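Local coordinates for protein myosin-I heavy chain (Dictyostelium discoideum, PDB 5EJR) that is an actin-based class VII motor with ATPase activity that takes part in early phagocytosis and adhesion, represented here by a C-terminal MyTH4-FERM tail unit, at residues A[88-91]-A[92-96]; A[228-232]-A[233-237]. All blocks are in the same frame, centred on the assembly; numbering follows the deposited sequence.

Contact 1: A[88-91]-A[92-96]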
loop_
_atom_site.group_PDB
_atom_site.type_symbol
_atom_site.label_atom_id
_atom_site.label_comp_id
_atom_site.label_asym_id
_atom_site.label_seq_id
_atom_site.Cartn_x
_atom_site.Cartn_y
_atom_site.Cartn_z
ATOM N N LEU A 88 -9.184 6.823 -11.346
ATOM C CA LEU A 88 -8.278 6.345 -12.398
ATOM C C LEU A 88 -7.815 7.515 -13.276
ATOM O O LEU A 88 -6.642 7.575 -13.643
ATOM C CB LEU A 88 -9.001 5.291 -13.251
ATOM C CG LEU A 88 -8.618 3.811 -13.051
ATOM C CD1 LEU A 88 -8.658 3.394 -11.588
ATOM C CD2 LEU A 88 -9.523 2.896 -13.872
ATOM N N VAL A 89 -8.715 8.495 -13.528
ATOM C CA VAL A 89 -8.400 9.676 -14.350
ATOM C C VAL A 89 -7.402 10.588 -13.635
ATOM O O VAL A 89 -6.375 10.930 -14.221
ATOM C CB VAL A 89 -9.684 10.407 -14.839
ATOM C CG1 VAL A 89 -9.367 11.799 -15.384
ATOM C CG2 VAL A 89 -10.407 9.580 -15.894
ATOM N N ILE A 90 -7.668 10.944 -12.365
ATOM C CA ILE A 90 -6.752 11.790 -11.595
ATOM C C ILE A 90 -5.413 11.056 -11.315
ATOM O O ILE A 90 -4.381 11.710 -11.305
ATOM C CB ILE A 90 -7.419 12.381 -10.318
ATOM C CG1 ILE A 90 -6.547 13.498 -9.688
ATOM C CG2 ILE A 90 -7.811 11.295 -9.308
ATOM C CD1 ILE A 90 -7.313 14.440 -8.676
ATOM N N GLN A 91 -5.422 9.713 -11.132
ATOM C CA GLN A 91 -4.176 8.950 -10.948
ATOM C C GLN A 91 -3.263 9.107 -12.188
ATOM O O GLN A 91 -2.062 9.309 -12.032
ATOM C CB GLN A 91 -4.474 7.476 -10.681
ATOM C CG GLN A 91 -4.761 7.203 -9.206
ATOM C CD GLN A 91 -5.570 5.951 -9.028
ATOM O OE1 GLN A 91 -5.388 4.948 -9.724
ATOM N NE2 GLN A 91 -6.510 5.991 -8.113
ATOM N N SER A 92 -3.863 9.098 -13.406
ATOM C CA SER A 92 -3.177 9.311 -14.692
ATOM C C SER A 92 -2.515 10.692 -14.727
ATOM O O SER A 92 -1.325 10.784 -15.037
ATOM C CB SER A 92 -4.157 9.158 -15.853
ATOM O OG SER A 92 -3.509 9.367 -17.095
ATOM N N ILE A 93 -3.270 11.757 -14.324
ATOM C CA ILE A 93 -2.808 13.144 -14.279
ATOM C C ILE A 93 -1.637 13.300 -13.347
ATOM O O ILE A 93 -0.653 13.934 -13.721
ATOM C CB ILE A 93 -3.957 14.141 -13.924
ATOM C CG1 ILE A 93 -5.101 14.082 -14.962
ATOM C CG2 ILE A 93 -3.434 15.590 -13.763
ATOM C CD1 ILE A 93 -6.424 14.693 -14.499
ATOM N N ILE A 94 -1.740 12.754 -12.126
ATOM C CA ILE A 94 -0.659 12.899 -11.159
ATOM C C ILE A 94 0.549 12.065 -11.605
ATOM O O ILE A 94 1.677 12.550 -11.489
ATOM C CB ILE A 94 -1.136 12.661 -9.699
ATOM C CG1 ILE A 94 -1.816 13.957 -9.160
ATOM C CG2 ILE A 94 0.005 12.236 -8.765
ATOM C CD1 ILE A 94 -2.955 13.698 -8.339
ATOM N N SER A 95 0.309 10.885 -12.205
ATOM C CA SER A 95 1.395 10.034 -12.726
ATOM C C SER A 95 2.166 10.818 -13.801
ATOM O O SER A 95 3.399 10.913 -13.729
ATOM C CB SER A 95 0.843 8.729 -13.292
ATOM O OG SER A 95 1.834 8.029 -14.030
ATOM N N ARG A 96 1.421 11.471 -14.738
ATOM C CA ARG A 96 2.026 12.300 -15.786
ATOM C C ARG A 96 2.889 13.401 -15.163
ATOM O O ARG A 96 4.013 13.611 -15.606
ATOM C CB ARG A 96 0.942 12.866 -16.723
ATOM C CG ARG A 96 1.473 13.633 -17.947
ATOM C CD ARG A 96 0.367 14.072 -18.883
ATOM N NE ARG A 96 -0.394 12.954 -19.454
ATOM C CZ ARG A 96 -1.597 12.565 -19.039
ATOM N NH1 ARG A 96 -2.194 13.190 -18.026
ATOM N NH2 ARG A 96 -2.205 11.538 -19.617
#
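I90 and I94, one helical turn apart, lie side by side and point the same way, CG1 of I90 resting 3.8 Å from CD1 of I94. Beneath them the backbone N-H of I94 donates to the carbonyl of I90, I94 N to I90 O being 3.0 Å. The same i to i+4 pattern runs along this part of the helix: S92 N bonds L88 O, I93 N bonds V89 O, and S95 N bonds Q91 O, the last at 2.9 Å. All four carbonyls of 88-91 are thus satisfied inside helix 86-99, one of the helices of the MyTH4 domain. The side chains of I90 and I94 are buried, both leaning on F133 of helix 121-137 and on P192. CG1 of I93 lies 3.5 Å from V89 O, and the I93 side chain also touches helix 58-75. With OG anti to the backbone N (chi1 180°), S92 aims its hydroxyl away from the L88 and V89 carbonyls and binds E70 of helix 58-75, whose carboxylate also forms a salt bridge with R96, while the S95 hydroxyl pairs with E99 farther along the helix. The Q91 side chain is buried as well, and its amide nitrogen NE2 is satisfied twice, donating to the P192 carbonyl and to the E282 carboxylate.

Contact 2: A[228-232]-A[233-237]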
loop_
_atom_site.group_PDB
_atom_site.type_symbol
_atom_site.label_atom_id
_atom_site.label_comp_id
_atom_site.label_asym_id
_atom_site.label_seq_id
_atom_site.Cartn_x
_atom_site.Cartn_y
_atom_site.Cartn_z
ATOM N N THR A 228 -2.708 11.829 4.861
ATOM C CA THR A 228 -2.107 11.832 3.515
ATOM C C THR A 228 -0.794 11.060 3.434
ATOM O O THR A 228 -0.591 10.296 2.498
ATOM C CB THR A 228 -1.882 13.295 3.062
ATOM O OG1 THR A 228 -3.123 13.988 3.163
ATOM C CG2 THR A 228 -1.348 13.403 1.642
ATOM N N TYR A 229 0.085 11.265 4.420
ATOM C CA TYR A 229 1.421 10.717 4.438
ATOM C C TYR A 229 1.620 9.548 5.403
ATOM O O TYR A 229 2.760 9.195 5.687
ATOM C CB TYR A 229 2.421 11.852 4.718
ATOM C CG TYR A 229 2.309 13.009 3.735
ATOM C CD1 TYR A 229 2.814 12.903 2.443
ATOM C CD2 TYR A 229 1.668 14.194 4.089
ATOM C CE1 TYR A 229 2.739 13.969 1.543
ATOM C CE2 TYR A 229 1.551 15.256 3.182
ATOM C CZ TYR A 229 2.097 15.138 1.914
ATOM O OH TYR A 229 1.982 16.158 1.006
ATOM N N THR A 230 0.537 8.925 5.884
ATOM C CA THR A 230 0.700 7.805 6.824
ATOM C C THR A 230 1.404 6.610 6.168
ATOM O O THR A 230 0.989 6.150 5.097
ATOM C CB THR A 230 -0.633 7.437 7.477
ATOM O OG1 THR A 230 -1.146 8.594 8.147
ATOM C CG2 THR A 230 -0.499 6.282 8.497
ATOM N N THR A 231 2.448 6.101 6.829
ATOM C CA THR A 231 3.136 4.901 6.347
ATOM C C THR A 231 2.469 3.642 6.913
ATOM O O THR A 231 1.759 3.686 7.930
ATOM C CB THR A 231 4.613 4.899 6.738
ATOM O OG1 THR A 231 4.705 4.853 8.161
ATOM C CG2 THR A 231 5.399 6.058 6.141
ATOM N N ILE A 232 2.756 2.498 6.291
ATOM C CA ILE A 232 2.254 1.198 6.737
ATOM C C ILE A 232 2.800 0.883 8.150
ATOM O O ILE A 232 2.070 0.327 8.974
ATOM C CB ILE A 232 2.576 0.141 5.641
ATOM C CG1 ILE A 232 1.722 0.438 4.372
ATOM C CG2 ILE A 232 2.423 -1.334 6.133
ATOM C CD1 ILE A 232 0.164 0.103 4.414
ATOM N N ARG A 233 4.030 1.358 8.458
ATOM C CA ARG A 233 4.631 1.152 9.781
ATOM C C ARG A 233 3.832 1.860 10.854
ATOM O O ARG A 233 3.561 1.257 11.896
ATOM C CB ARG A 233 6.106 1.564 9.830
ATOM C CG ARG A 233 6.806 1.271 11.171
ATOM C CD ARG A 233 6.979 -0.231 11.452
ATOM N NE ARG A 233 5.996 -0.745 12.411
ATOM C CZ ARG A 233 5.826 -2.035 12.709
ATOM N NH1 ARG A 233 6.547 -2.968 12.096
ATOM N NH2 ARG A 233 4.921 -2.401 13.602
ATOM N N GLU A 234 3.410 3.112 10.586
ATOM C CA GLU A 234 2.594 3.906 11.517
ATOM C C GLU A 234 1.217 3.301 11.751
ATOM O O GLU A 234 0.794 3.260 12.903
ATOM C CB GLU A 234 2.479 5.388 11.072
ATOM C CG GLU A 234 3.815 6.125 11.093
ATOM C CD GLU A 234 3.888 7.446 10.339
ATOM O OE1 GLU A 234 3.107 7.639 9.377
ATOM O OE2 GLU A 234 4.762 8.275 10.686
ATOM N N ILE A 235 0.506 2.843 10.693
ATOM C CA ILE A 235 -0.794 2.203 10.901
ATOM C C ILE A 235 -0.654 0.871 11.631
ATOM O O ILE A 235 -1.548 0.543 12.403
ATOM C CB ILE A 235 -1.746 2.048 9.700
ATOM C CG1 ILE A 235 -1.069 1.375 8.503
ATOM C CG2 ILE A 235 -2.438 3.358 9.314
ATOM C CD1 ILE A 235 -1.989 0.370 7.835
ATOM N N THR A 236 0.432 0.084 11.366
ATOM C CA THR A 236 0.653 -1.184 12.075
ATOM C C THR A 236 0.787 -0.860 13.569
ATOM O O THR A 236 0.151 -1.513 14.388
ATOM C CB THR A 236 1.906 -1.939 11.556
ATOM O OG1 THR A 236 1.790 -2.177 10.148
ATOM C CG2 THR A 236 2.098 -3.275 12.254
ATOM N N ASP A 237 1.570 0.176 13.906
ATOM C CA ASP A 237 1.784 0.611 15.287
ATOM C C ASP A 237 0.493 0.998 16.009
ATOM O O ASP A 237 0.261 0.552 17.139
ATOM C CB ASP A 237 2.794 1.756 15.326
ATOM C CG ASP A 237 4.216 1.306 15.095
ATOM O OD1 ASP A 237 4.413 0.140 14.669
ATOM O OD2 ASP A 237 5.138 2.119 15.327
#
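T230 meets the start of helix 232-243 through its methyl: CG2 lies 3.6 Å from CG2 of I235, the two side chains crossing at about a right angle, while the T230 hydroxyl turns back to N227 N. Next comes T231, the N-cap, which forms a capping box with E234. T231 OG1 accepts from E234 N at 3.3 Å; in return T231 N donates to E234 OE1 at 3.0 Å, a nearly straight bond (170° at the hydrogen) that arrives from above the carboxylate plane. Rotation of T231 to chi1 64° sets OG1 between its backbone N and carbonyl carbon, facing the first turn, and the T231 carbonyl accepts from I235 N. I232 follows, its CD1 4.1 Å from CD1 of I235; I232 O takes two donors from opposite faces of its plane, T236 N at 2.9 Å and T236 OG1 at 2.8 Å. R233, the next residue, grips D237 one turn further along the helix, side-on, NE and NH2 both reaching D237 OD1, the latter at 2.8 Å, and R233 NH1 binds the F253 carbonyl. A leucine in place of R233 would probably leave the D237 carboxylate without its charged mate and the F253 carbonyl without this donor. In the ubiquitin-like part of the FERM domain, this helix start packs I232 and I235 against I255 of strand 253-259 and I274 of helix 274-283.

In the fold
Following the chain from its N terminus, contact 1 comes first, as an inner stretch of helix 86-99 of the MyTH4 domain, packed on helices 58-75 and 121-137. Contact 2 comes later, where the loop after strand 221-225 enters helix 232-243 of the ubiquitin-like FERM lobe. Each is local and closes no long loop; they stand in series, neither nested nor crossing. The centres of contact 1 and contact 2 are 23 Å apart. The nearest atoms of the two contacts are about 10 Å apart, without touching. Both nonetheless reach across between the two domains: contact 1 extends to helix 274-283 of the FERM part, and Y229 OH of contact 2 bonds the I136 carbonyl on helix 121-137.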